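Local coordinates for protein fructose transport system repressor FruR (Pseudomonas putida, PDB 3O74) that probably binds specific DNA sites to repress or activate transcription, with fructose 1-phosphate as its preferred effector, at residues 19-24 / 35-40; 86-91 / 239-244; 102-107 / 132-137; 120-125 / 175-180; 144-149 / 153-158. All coordinates share one frame; numbering follows the deposited sequence.

Interaction 1: 19-24 / 35-40; sequences RIAKQL and LLIASS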
# COMPACT_ATOMS: atom_id res chain seq x y z
N ARG B 19 5.57 -0.17 3.28
CA ARG B 19 6.69 0.70 3.59
C ARG B 19 7.85 -0.10 4.17
O ARG B 19 9.00 0.06 3.75
CB ARG B 19 6.26 1.79 4.56
CG ARG B 19 7.41 2.60 5.11
CD ARG B 19 7.83 3.71 4.15
NE ARG B 19 6.82 4.76 4.08
CZ ARG B 19 7.07 6.05 4.23
NH1 ARG B 19 8.32 6.46 4.45
NH2 ARG B 19 6.09 6.94 4.15
N ILE B 20 7.56 -0.97 5.13
CA ILE B 20 8.58 -1.81 5.71
C ILE B 20 9.20 -2.73 4.65
O ILE B 20 10.42 -2.84 4.55
CB ILE B 20 8.02 -2.66 6.88
CG1 ILE B 20 7.68 -1.75 8.07
CG2 ILE B 20 9.03 -3.72 7.29
CD1 ILE B 20 6.94 -2.46 9.19
N ALA B 21 8.35 -3.36 3.84
CA ALA B 21 8.82 -4.23 2.77
C ALA B 21 9.73 -3.48 1.81
O ALA B 21 10.72 -4.03 1.32
CB ALA B 21 7.64 -4.85 2.03
N LYS B 22 9.40 -2.22 1.54
CA LYS B 22 10.20 -1.40 0.64
C LYS B 22 11.54 -1.04 1.27
O LYS B 22 12.58 -1.09 0.62
CB LYS B 22 9.44 -0.13 0.27
CG LYS B 22 10.11 0.73 -0.79
CD LYS B 22 9.26 1.96 -1.06
CE LYS B 22 9.61 2.64 -2.37
NZ LYS B 22 8.63 3.71 -2.68
N GLN B 23 11.51 -0.69 2.55
CA GLN B 23 12.73 -0.35 3.29
C GLN B 23 13.64 -1.57 3.44
O GLN B 23 14.87 -1.45 3.40
CB GLN B 23 12.39 0.22 4.66
CG GLN B 23 11.67 1.55 4.63
CD GLN B 23 12.57 2.68 4.19
OE1 GLN B 23 12.17 3.51 3.37
NE2 GLN B 23 13.79 2.72 4.71
N LEU B 24 13.04 -2.73 3.63
CA LEU B 24 13.81 -3.97 3.70
C LEU B 24 14.48 -4.25 2.37
O LEU B 24 15.67 -4.56 2.32
CB LEU B 24 12.91 -5.15 4.07
CG LEU B 24 12.61 -5.39 5.55
CD1 LEU B 24 11.68 -6.58 5.70
CD2 LEU B 24 13.89 -5.60 6.35
N LEU B 35 14.94 -9.36 -2.13
CA LEU B 35 13.81 -9.66 -1.27
C LEU B 35 12.62 -10.21 -2.06
O LEU B 35 12.19 -9.61 -3.04
CB LEU B 35 13.38 -8.42 -0.49
CG LEU B 35 12.29 -8.60 0.57
CD1 LEU B 35 12.82 -9.38 1.77
CD2 LEU B 35 11.71 -7.26 1.01
N LEU B 36 12.10 -11.35 -1.63
CA LEU B 36 10.87 -11.89 -2.20
C LEU B 36 9.74 -11.75 -1.19
O LEU B 36 9.86 -12.17 -0.04
CB LEU B 36 11.04 -13.35 -2.61
CG LEU B 36 12.05 -13.63 -3.73
CD1 LEU B 36 12.22 -15.12 -3.93
CD2 LEU B 36 11.61 -12.96 -5.03
N ILE B 37 8.65 -11.15 -1.64
CA ILE B 37 7.53 -10.85 -0.77
C ILE B 37 6.33 -11.74 -1.11
O ILE B 37 6.05 -12.02 -2.28
CB ILE B 37 7.14 -9.37 -0.88
CG1 ILE B 37 8.32 -8.50 -0.44
CG2 ILE B 37 5.90 -9.07 -0.07
CD1 ILE B 37 8.20 -7.04 -0.85
N ALA B 38 5.63 -12.18 -0.07
CA ALA B 38 4.43 -12.98 -0.24
C ALA B 38 3.42 -12.58 0.82
O ALA B 38 3.80 -12.18 1.93
CB ALA B 38 4.75 -14.45 -0.15
N SER B 39 2.14 -12.69 0.48
CA SER B 39 1.08 -12.28 1.39
C SER B 39 0.22 -13.46 1.82
O SER B 39 -0.25 -14.24 0.99
CB SER B 39 0.21 -11.20 0.76
OG SER B 39 -0.94 -10.96 1.56
N SER B 40 0.02 -13.59 3.13
CA SER B 40 -0.79 -14.65 3.72
C SER B 40 -2.26 -14.25 3.73
O SER B 40 -3.14 -15.10 3.91
CB SER B 40 -0.35 -14.89 5.16
OG SER B 40 -0.71 -13.78 5.97
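A21 and L24 on the helix face L35 and I37 on the strand, in a worked example of a helix laid along a sheet. The tight part centres on L35. Its CD2 methyl lies 3.4 Å from the carbonyl O of A21 and 3.9 Å from CB of L24, so a single branch touches the helix at two points about one turn apart. L35 reaches this place with CG anti to the backbone N (chi1 -174°), which carries the CD2 branch up to the helix. Two residues further along the strand, CD1 of I37 packs at 3.7 Å on CB of A21, the one methyl that this residue offers. Nothing polar bonds the two segments; apart from the methyl lying against the A21 carbonyl, the packing is aliphatic, and all of it is buried. F7 of strand 4-9 touches both A21 and L24. The far side of the helix is more open and polar, facing partly the second subunit. K22 and Q23 point away from the strand, K22 forming a salt bridge with D11 of the second subunit, while the exposed R19 does the same with E13 of that subunit. The local axes run nearly antiparallel, at 162° and 9.6 Å apart, as expected of the beta-alpha-beta unit formed by strand 4-9, helix 15-30 and strand 34-39.

Interaction 2: 86-91 / 239-244; sequences IAIDRR and ATALEL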
# COMPACT_ATOMS: atom_id res chain seq x y z
N ILE B 86 13.09 -14.03 11.39
CA ILE B 86 12.99 -12.74 12.06
C ILE B 86 11.56 -12.25 12.02
O ILE B 86 11.02 -11.98 10.94
CB ILE B 86 13.91 -11.69 11.41
CG1 ILE B 86 15.34 -12.21 11.32
CG2 ILE B 86 13.86 -10.38 12.20
CD1 ILE B 86 15.97 -12.50 12.66
N ALA B 87 10.93 -12.13 13.19
CA ALA B 87 9.56 -11.62 13.26
C ALA B 87 9.55 -10.11 13.07
O ALA B 87 10.45 -9.41 13.52
CB ALA B 87 8.90 -12.00 14.58
N ILE B 88 8.51 -9.61 12.40
CA ILE B 88 8.35 -8.18 12.20
C ILE B 88 6.94 -7.75 12.57
O ILE B 88 5.96 -8.36 12.13
CB ILE B 88 8.64 -7.78 10.73
CG1 ILE B 88 10.12 -7.95 10.41
CG2 ILE B 88 8.21 -6.34 10.48
CD1 ILE B 88 10.51 -7.44 9.02
N ASP B 89 6.84 -6.71 13.40
CA ASP B 89 5.56 -6.14 13.82
C ASP B 89 4.78 -7.05 14.77
O ASP B 89 4.35 -6.62 15.83
CB ASP B 89 4.70 -5.78 12.60
CG ASP B 89 3.45 -5.00 12.97
OD1 ASP B 89 2.58 -5.55 13.68
OD2 ASP B 89 3.34 -3.82 12.56
N ARG B 90 4.60 -8.31 14.39
CA ARG B 90 3.96 -9.27 15.27
C ARG B 90 5.00 -10.23 15.84
O ARG B 90 5.60 -11.01 15.10
CB ARG B 90 2.88 -10.03 14.51
CG ARG B 90 1.82 -9.15 13.89
CD ARG B 90 0.81 -10.00 13.18
NE ARG B 90 -0.22 -9.21 12.51
CZ ARG B 90 -1.19 -9.75 11.78
NH1 ARG B 90 -1.25 -11.07 11.65
NH2 ARG B 90 -2.10 -8.99 11.19
N ARG B 91 5.19 -10.18 17.15
CA ARG B 91 6.25 -10.93 17.80
C ARG B 91 6.06 -12.44 17.68
O ARG B 91 4.94 -12.94 17.67
CB ARG B 91 6.34 -10.56 19.28
CG ARG B 91 5.17 -11.08 20.12
CD ARG B 91 5.51 -11.06 21.60
NE ARG B 91 5.73 -9.71 22.09
CZ ARG B 91 6.39 -9.41 23.21
NH1 ARG B 91 6.89 -10.39 23.96
NH2 ARG B 91 6.54 -8.15 23.57
N ALA B 239 15.51 -1.51 9.31
CA ALA B 239 16.95 -1.48 9.49
C ALA B 239 17.39 -2.43 10.60
O ALA B 239 18.40 -3.12 10.47
CB ALA B 239 17.42 -0.07 9.78
N THR B 240 16.62 -2.47 11.68
CA THR B 240 16.91 -3.36 12.79
C THR B 240 16.73 -4.81 12.38
O THR B 240 17.60 -5.65 12.63
CB THR B 240 15.98 -3.06 14.00
OG1 THR B 240 16.19 -1.71 14.43
CG2 THR B 240 16.28 -4.00 15.15
N ALA B 241 15.60 -5.11 11.74
CA ALA B 241 15.30 -6.47 11.31
C ALA B 241 16.35 -7.00 10.34
O ALA B 241 16.80 -8.14 10.45
CB ALA B 241 13.91 -6.53 10.67
N LEU B 242 16.75 -6.15 9.40
CA LEU B 242 17.71 -6.56 8.38
C LEU B 242 19.06 -6.89 9.01
O LEU B 242 19.66 -7.93 8.72
CB LEU B 242 17.88 -5.47 7.33
CG LEU B 242 18.89 -5.83 6.24
CD1 LEU B 242 18.47 -7.10 5.52
CD2 LEU B 242 19.06 -4.68 5.26
N GLU B 243 19.53 -6.01 9.88
CA GLU B 243 20.80 -6.22 10.55
C GLU B 243 20.78 -7.51 11.37
O GLU B 243 21.77 -8.24 11.42
CB GLU B 243 21.12 -5.02 11.43
CG GLU B 243 21.39 -5.36 12.87
CD GLU B 243 22.29 -4.34 13.54
OE1 GLU B 243 22.39 -4.35 14.78
OE2 GLU B 243 22.89 -3.53 12.81
N LEU B 244 19.64 -7.80 12.00
CA LEU B 244 19.48 -9.04 12.75
C LEU B 244 19.53 -10.24 11.81
O LEU B 244 20.13 -11.27 12.12
CB LEU B 244 18.16 -9.03 13.53
CG LEU B 244 18.17 -8.51 14.96
CD1 LEU B 244 19.34 -7.59 15.23
CD2 LEU B 244 16.86 -7.78 15.27
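I86, I88 and A241 all touch the side chain of F63 from strand 61-64, yet no flat side chain enters the contact between the two segments themselves: it has neither a stacked face nor a ring edge, and its side chains are all aliphatic. A241 is its centre. The methyl CB receives CD1 of I88 at 3.9 Å, with CG1 of the same isoleucine at 4.1 Å, and CG2 of I86 also at 4.1 Å. Two isoleucines spaced two apart on one strand thus converge on one small helix residue. They get there differently. The CA-CB bond of I88 does not aim at the helix, but its chain is stretched out (chi2 -174°), and this brings the terminal methyl in; I86 does aim at the helix, and a bend at chi2 (-63°) turns its CD1 aside to lie 4.2 Å from CB of L244. The I86 and L244 side chains cross at about a right angle. These distances are those of relaxed van der Waals contact, without a hydrogen bond. The short axes run almost antiparallel, 9.1 Å apart at 171°. Helix 234-250 thereby covers strand 85-88 and, through L244, reaches C98 and V100 of strand 98-102, while L24 of helix 15-30 packs on I88 and L242 from the neighbouring helix.

Interaction 3: 102-107 / 132-137; sequences SDDRDA and LSVSQA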
# COMPACT_ATOMS: atom_id res chain seq x y z
N SER B 102 6.92 -2.59 17.22
CA SER B 102 6.70 -1.27 17.77
C SER B 102 6.27 -1.38 19.23
O SER B 102 5.70 -2.38 19.64
CB SER B 102 5.66 -0.50 16.96
OG SER B 102 6.16 -0.19 15.67
N ASP B 103 6.58 -0.35 20.02
CA ASP B 103 6.21 -0.33 21.44
C ASP B 103 4.72 -0.00 21.58
O ASP B 103 4.36 1.10 21.99
CB ASP B 103 7.06 0.68 22.20
CG ASP B 103 6.81 0.66 23.69
OD1 ASP B 103 5.99 -0.17 24.16
OD2 ASP B 103 7.44 1.46 24.41
N ASP B 104 3.88 -0.98 21.25
CA ASP B 104 2.44 -0.75 21.08
C ASP B 104 1.68 -0.44 22.37
O ASP B 104 0.79 0.40 22.37
CB ASP B 104 1.80 -1.94 20.38
CG ASP B 104 2.15 -2.01 18.91
OD1 ASP B 104 2.62 -0.99 18.36
OD2 ASP B 104 1.95 -3.08 18.30
N ARG B 105 2.03 -1.11 23.45
CA ARG B 105 1.29 -0.92 24.69
C ARG B 105 1.39 0.52 25.17
O ARG B 105 0.38 1.14 25.50
CB ARG B 105 1.81 -1.87 25.77
CG ARG B 105 1.01 -1.81 27.06
CD ARG B 105 1.49 -2.86 28.06
NE ARG B 105 0.42 -3.79 28.42
CZ ARG B 105 -0.42 -3.60 29.42
NH1 ARG B 105 -0.32 -2.52 30.19
NH2 ARG B 105 -1.37 -4.51 29.66
N ASP B 106 2.60 1.06 25.20
CA ASP B 106 2.81 2.43 25.63
C ASP B 106 2.21 3.43 24.64
O ASP B 106 1.73 4.49 25.03
CB ASP B 106 4.30 2.72 25.81
CG ASP B 106 4.56 4.10 26.38
OD1 ASP B 106 4.19 4.34 27.55
OD2 ASP B 106 5.13 4.95 25.66
N ALA B 107 2.25 3.08 23.36
CA ALA B 107 1.67 3.94 22.33
C ALA B 107 0.17 4.04 22.54
O ALA B 107 -0.42 5.12 22.39
CB ALA B 107 1.98 3.38 20.95
N LEU B 132 -4.09 -12.20 18.97
CA LEU B 132 -2.72 -11.79 18.66
C LEU B 132 -2.08 -10.99 19.79
O LEU B 132 -2.76 -10.24 20.49
CB LEU B 132 -2.68 -10.96 17.37
CG LEU B 132 -3.13 -11.63 16.07
CD1 LEU B 132 -2.97 -10.67 14.91
CD2 LEU B 132 -2.35 -12.91 15.84
N SER B 133 -0.77 -11.13 19.95
CA SER B 133 -0.05 -10.38 20.97
C SER B 133 -0.10 -8.88 20.69
O SER B 133 -0.15 -8.07 21.61
CB SER B 133 1.41 -10.83 21.06
OG SER B 133 1.51 -12.20 21.43
N VAL B 134 -0.10 -8.52 19.41
CA VAL B 134 -0.16 -7.11 19.05
C VAL B 134 -1.49 -6.48 19.51
O VAL B 134 -1.51 -5.36 20.01
CB VAL B 134 0.07 -6.89 17.53
CG1 VAL B 134 -1.05 -7.53 16.70
CG2 VAL B 134 0.20 -5.42 17.21
N SER B 135 -2.57 -7.23 19.36
CA SER B 135 -3.89 -6.75 19.77
C SER B 135 -4.02 -6.69 21.29
O SER B 135 -4.64 -5.76 21.82
CB SER B 135 -4.98 -7.66 19.20
OG SER B 135 -4.96 -7.65 17.78
N GLN B 136 -3.45 -7.67 21.98
CA GLN B 136 -3.51 -7.69 23.44
C GLN B 136 -2.73 -6.51 24.01
O GLN B 136 -3.14 -5.91 25.00
CB GLN B 136 -2.94 -9.00 23.98
CG GLN B 136 -3.71 -10.23 23.55
CD GLN B 136 -3.24 -11.48 24.26
OE1 GLN B 136 -3.16 -12.55 23.66
NE2 GLN B 136 -2.92 -11.35 25.54
N ALA B 137 -1.62 -6.18 23.37
CA ALA B 137 -0.79 -5.06 23.81
C ALA B 137 -1.55 -3.75 23.69
O ALA B 137 -1.56 -2.95 24.62
CB ALA B 137 0.50 -5.00 22.99
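Beside the cleft between the two lobes, close to where the chain crosses from one to the other, D104 and R105 at the start of one helix meet V134 and A137 in the first turns of another. A glycerol, probably from the crystallisation liquor, lies about 4 Å from the V134 side chain, consistent with this region forming part of the pocket wall. The V134 CG2 methyl sits 3.1 Å from OD2 of D104, a very close approach of a methyl to a carboxylate oxygen, and the two side chains cross obliquely. V134 directs that methyl with CG2 anti to the backbone N, which leaves CG1 in the crowded position between N and the carbonyl carbon (chi1 64°). The carboxylate is gripped at both oxygens from outside the contact: OD1 forms a salt bridge with R263 and OD2 one with R138. These two arginines fix its rotation and probably favour the charged form. Further along, the helices come together through A137. Its CB lies 4.2 Å from CB of D104, and its carbonyl O accepts a CA-H...O contact from CA of R105 at 3.5 Å, with 145° at the hydrogen. CB and CG of R105 each lie 3.7 Å from that same oxygen, so the aliphatic root of the arginine runs past the carbonyl. Its guanidinium extends toward E144, a long and weak ion pair. Such close packing between helix 104-116 and helix 133-144, with helix N-termini facing the interlobe cleft, fits the periplasmic-binding-protein fold of LacI-family effector domains.

Interaction 4: 120-125 / 175-180; sequences PRSIAL and DDLGGL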
# COMPACT_ATOMS: atom_id res chain seq x y z
N PRO B 120 -14.28 12.80 28.32
CA PRO B 120 -15.36 12.12 27.59
C PRO B 120 -16.27 11.35 28.54
O PRO B 120 -15.81 10.84 29.57
CB PRO B 120 -14.61 11.15 26.67
CG PRO B 120 -13.31 10.92 27.34
CD PRO B 120 -12.96 12.21 28.01
N ARG B 121 -17.55 11.27 28.20
CA ARG B 121 -18.53 10.56 29.01
C ARG B 121 -18.48 9.07 28.68
O ARG B 121 -18.85 8.22 29.50
CB ARG B 121 -19.93 11.13 28.77
CG ARG B 121 -20.86 11.05 29.97
CD ARG B 121 -21.57 9.72 30.05
NE ARG B 121 -21.03 8.86 31.10
CZ ARG B 121 -21.69 7.85 31.65
NH1 ARG B 121 -22.93 7.59 31.25
NH2 ARG B 121 -21.13 7.11 32.60
N SER B 122 -18.01 8.76 27.48
CA SER B 122 -17.90 7.39 27.01
C SER B 122 -16.70 7.25 26.10
O SER B 122 -16.38 8.16 25.33
CB SER B 122 -19.17 6.98 26.26
OG SER B 122 -19.38 7.81 25.13
N ILE B 123 -16.02 6.12 26.20
CA ILE B 123 -14.86 5.86 25.35
C ILE B 123 -14.88 4.40 24.90
O ILE B 123 -15.28 3.52 25.65
CB ILE B 123 -13.54 6.16 26.08
CG1 ILE B 123 -12.35 6.03 25.13
CG2 ILE B 123 -13.36 5.26 27.30
CD1 ILE B 123 -11.06 6.60 25.67
N ALA B 124 -14.45 4.17 23.67
CA ALA B 124 -14.48 2.82 23.13
C ALA B 124 -13.17 2.45 22.46
O ALA B 124 -12.42 3.32 22.00
CB ALA B 124 -15.64 2.66 22.16
N LEU B 125 -12.91 1.15 22.41
CA LEU B 125 -11.78 0.61 21.67
C LEU B 125 -12.33 -0.28 20.56
O LEU B 125 -13.15 -1.16 20.81
CB LEU B 125 -10.88 -0.21 22.59
CG LEU B 125 -9.79 -0.98 21.86
CD1 LEU B 125 -8.59 -0.08 21.59
CD2 LEU B 125 -9.38 -2.20 22.68
N ASP B 175 -25.13 1.26 17.75
CA ASP B 175 -26.39 0.61 18.09
C ASP B 175 -26.46 0.26 19.58
O ASP B 175 -27.54 0.24 20.16
CB ASP B 175 -26.60 -0.65 17.24
CG ASP B 175 -26.83 -0.34 15.77
OD1 ASP B 175 -26.84 0.86 15.40
OD2 ASP B 175 -27.01 -1.29 14.97
N ASP B 176 -25.30 0.01 20.19
CA ASP B 176 -25.25 -0.39 21.60
C ASP B 176 -25.23 0.78 22.59
O ASP B 176 -25.69 0.64 23.72
CB ASP B 176 -24.06 -1.32 21.85
CG ASP B 176 -24.26 -2.70 21.25
OD1 ASP B 176 -25.36 -2.97 20.71
OD2 ASP B 176 -23.33 -3.53 21.31
N LEU B 177 -24.70 1.92 22.16
CA LEU B 177 -24.68 3.13 22.99
C LEU B 177 -25.91 4.00 22.75
O LEU B 177 -26.27 4.83 23.58
CB LEU B 177 -23.42 3.96 22.74
CG LEU B 177 -22.11 3.46 23.34
CD1 LEU B 177 -20.97 4.37 22.90
CD2 LEU B 177 -22.21 3.42 24.86
N GLY B 178 -26.55 3.80 21.60
CA GLY B 178 -27.65 4.65 21.19
C GLY B 178 -27.13 5.94 20.58
O GLY B 178 -27.87 6.91 20.43
N GLY B 179 -25.85 5.94 20.22
CA GLY B 179 -25.22 7.10 19.61
C GLY B 179 -23.71 6.94 19.55
O GLY B 179 -23.18 5.89 19.90
N LEU B 180 -23.03 7.99 19.10
CA LEU B 180 -21.57 7.97 19.07
C LEU B 180 -21.01 8.02 20.48
O LEU B 180 -21.61 8.62 21.38
CB LEU B 180 -21.02 9.16 18.27
CG LEU B 180 -21.46 9.34 16.82
CD1 LEU B 180 -20.89 10.64 16.27
CD2 LEU B 180 -21.02 8.16 15.98
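S122, the first residue of strand 122-128, faces L177 and L180, where helix 163-177 gives way to a loop. The helix ends at L177, and G178, with a positive phi of 81° that glycine readily accepts, is the first residue beyond it. L177 approaches first: CG lies anti to its carbonyl carbon (chi1 -76°) and CD1 continues the chain in an extended line from CA, so that this methyl ends 4.4 Å from OG of S122. L180 behaves otherwise. Although its backbone is near, with O also 4.4 Å from OG of S122, its side chain leads away from the strand to pack on M170 and I174 of the preceding helix. S122 carries OG between its backbone N and carbonyl carbon (chi1 60°), and the hydroxyl finds its partner further along the same loop, two residues past L180, in a hydrogen bond with the backbone N of D182. Between the segments, therefore, the chemistry is merely a grazing of a methyl and a carbonyl against a hydroxyl whose bonding lies elsewhere, which implies a loose contact, tied together just past the segment by the S122-D182 bond, with A124 packing on L173 of the helix beside it.

Interaction 5: 144-149 / 153-158; sequences EALQGY and VRRYQG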
# COMPACT_ATOMS: atom_id res chain seq x y z
N GLU B 144 -4.96 0.43 30.60
CA GLU B 144 -4.05 1.06 31.55
C GLU B 144 -4.32 2.55 31.72
O GLU B 144 -4.24 3.09 32.82
CB GLU B 144 -2.60 0.83 31.12
CG GLU B 144 -1.61 1.85 31.66
CD GLU B 144 -0.90 1.39 32.92
OE1 GLU B 144 -0.74 0.16 33.11
OE2 GLU B 144 -0.48 2.26 33.71
N ALA B 145 -4.66 3.22 30.61
CA ALA B 145 -4.94 4.65 30.65
C ALA B 145 -6.32 4.93 31.24
O ALA B 145 -6.65 6.08 31.55
CB ALA B 145 -4.84 5.24 29.25
N LEU B 146 -7.12 3.88 31.39
CA LEU B 146 -8.48 4.03 31.89
C LEU B 146 -8.58 3.92 33.41
O LEU B 146 -9.65 4.11 33.98
CB LEU B 146 -9.42 3.01 31.23
CG LEU B 146 -9.66 3.24 29.74
CD1 LEU B 146 -10.81 2.38 29.25
CD2 LEU B 146 -9.93 4.71 29.47
N GLN B 147 -7.46 3.62 34.07
CA GLN B 147 -7.44 3.58 35.52
C GLN B 147 -7.96 4.89 36.09
O GLN B 147 -7.48 5.97 35.74
CB GLN B 147 -6.03 3.29 36.04
CG GLN B 147 -5.71 1.81 36.21
CD GLN B 147 -6.34 1.22 37.45
OE1 GLN B 147 -6.30 1.81 38.53
NE2 GLN B 147 -6.93 0.03 37.31
N GLY B 148 -8.95 4.80 36.97
CA GLY B 148 -9.56 5.98 37.57
C GLY B 148 -10.63 6.64 36.71
O GLY B 148 -11.13 7.71 37.06
N TYR B 149 -10.97 6.01 35.59
CA TYR B 149 -12.03 6.52 34.71
C TYR B 149 -13.40 6.01 35.16
O TYR B 149 -13.57 4.82 35.44
CB TYR B 149 -11.76 6.13 33.25
CG TYR B 149 -12.76 6.69 32.26
CD1 TYR B 149 -12.73 8.04 31.90
CD2 TYR B 149 -13.71 5.88 31.66
CE1 TYR B 149 -13.63 8.56 30.99
CE2 TYR B 149 -14.62 6.40 30.74
CZ TYR B 149 -14.57 7.73 30.41
OH TYR B 149 -15.47 8.24 29.50
N VAL B 153 -17.23 2.56 29.22
CA VAL B 153 -16.17 2.00 28.39
C VAL B 153 -16.67 0.79 27.62
O VAL B 153 -17.32 -0.09 28.18
CB VAL B 153 -14.95 1.58 29.23
CG1 VAL B 153 -13.86 0.99 28.33
CG2 VAL B 153 -14.41 2.77 30.00
N ARG B 154 -16.36 0.75 26.33
CA ARG B 154 -16.74 -0.38 25.49
C ARG B 154 -15.53 -0.85 24.71
O ARG B 154 -14.72 -0.05 24.26
CB ARG B 154 -17.86 0.01 24.53
CG ARG B 154 -19.17 0.40 25.21
CD ARG B 154 -19.88 -0.80 25.80
NE ARG B 154 -21.22 -0.45 26.26
CZ ARG B 154 -21.48 0.15 27.41
NH1 ARG B 154 -20.48 0.47 28.23
NH2 ARG B 154 -22.73 0.44 27.75
N ARG B 155 -15.41 -2.17 24.56
CA ARG B 155 -14.34 -2.74 23.76
C ARG B 155 -14.94 -3.68 22.73
O ARG B 155 -15.67 -4.61 23.07
CB ARG B 155 -13.35 -3.50 24.65
CG ARG B 155 -12.67 -2.62 25.69
CD ARG B 155 -12.02 -3.47 26.77
NE ARG B 155 -11.49 -2.65 27.86
CZ ARG B 155 -12.20 -2.25 28.91
NH1 ARG B 155 -13.47 -2.59 29.03
NH2 ARG B 155 -11.62 -1.52 29.85
N TYR B 156 -14.63 -3.42 21.46
CA TYR B 156 -15.12 -4.25 20.37
C TYR B 156 -13.95 -4.72 19.54
O TYR B 156 -13.24 -3.91 18.94
CB TYR B 156 -16.10 -3.46 19.49
CG TYR B 156 -17.44 -3.24 20.14
CD1 TYR B 156 -18.50 -4.11 19.89
CD2 TYR B 156 -17.65 -2.18 21.01
CE1 TYR B 156 -19.73 -3.92 20.49
CE2 TYR B 156 -18.88 -1.99 21.61
CZ TYR B 156 -19.91 -2.86 21.35
OH TYR B 156 -21.13 -2.66 21.95
N GLN B 157 -13.75 -6.03 19.50
CA GLN B 157 -12.62 -6.60 18.77
C GLN B 157 -13.10 -7.63 17.77
O GLN B 157 -13.55 -8.71 18.13
CB GLN B 157 -11.60 -7.18 19.75
CG GLN B 157 -10.93 -6.12 20.61
CD GLN B 157 -10.00 -6.71 21.64
OE1 GLN B 157 -10.43 -7.07 22.74
NE2 GLN B 157 -8.72 -6.79 21.31
N GLY B 158 -13.02 -7.26 16.49
CA GLY B 158 -13.55 -8.07 15.42
C GLY B 158 -12.66 -9.20 14.93
O GLY B 158 -11.68 -9.56 15.58
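V153 and L146 bury the most surface here, and Y149 adds a smaller share. L146 and V153 reach toward each other tip to tip: CD1 of L146 comes to 3.5 Å from CG1 of V153, tighter than an ordinary carbon contact, and to 3.7 Å from CG2. One methyl thus rests against both branches of the valine. L146 presents it with CG anti to the carbonyl carbon (chi1 -68°). Y149 also packs on V153, its CD2 and CE2 lying 3.6 and 3.7 Å from CG2 of V153 as the two side chains cross at a slant. The tyrosine is fixed at its far end as well, because its OH hydrogen-bonds to the backbone O of P120. Placement of these two side chains follows from a type II turn from L146 to Y149, closed by a 2.8 Å bond from N of Y149 to O of L146, with G148 at the positive-phi corner. R155 borders the packing on its more exposed side: its NH2 is 4.0 Å from CD1 of L146, CG1 of V153 lies over one face of the guanidinium, toward its rim, and NE makes a salt bridge with D143. I123 of the adjoining strand touches L146, Y149 and V153 alike. A short loop thus folds back on edge strand 152-158 after helix 133-144, a helix-to-strand connection of the alternating alpha/beta order in the second lobe of this fold.

The five contacts trace the two-lobed fold of a LacI-family effector domain. Interactions 1 and 2, centres 12 Å apart, share one lobe and touch through L24 and I88; interactions 4 and 5, 11 Å apart, share the other, on neighbouring strands 122-128 and 152-158, and meet through a probable hydrogen bond from Y149 to P120. Interaction 3 lies between, 8 Å from the centre of the chain and touching both interaction 2 and interaction 5. Interaction 1 closes early in the sequence, whereas interaction 2 spans a long loop enclosing the others; within it interaction 5 is nested inside interaction 4, whose segments alternate with those of interaction 3. Helix 234-250 thus returns to the first lobe after the second is built.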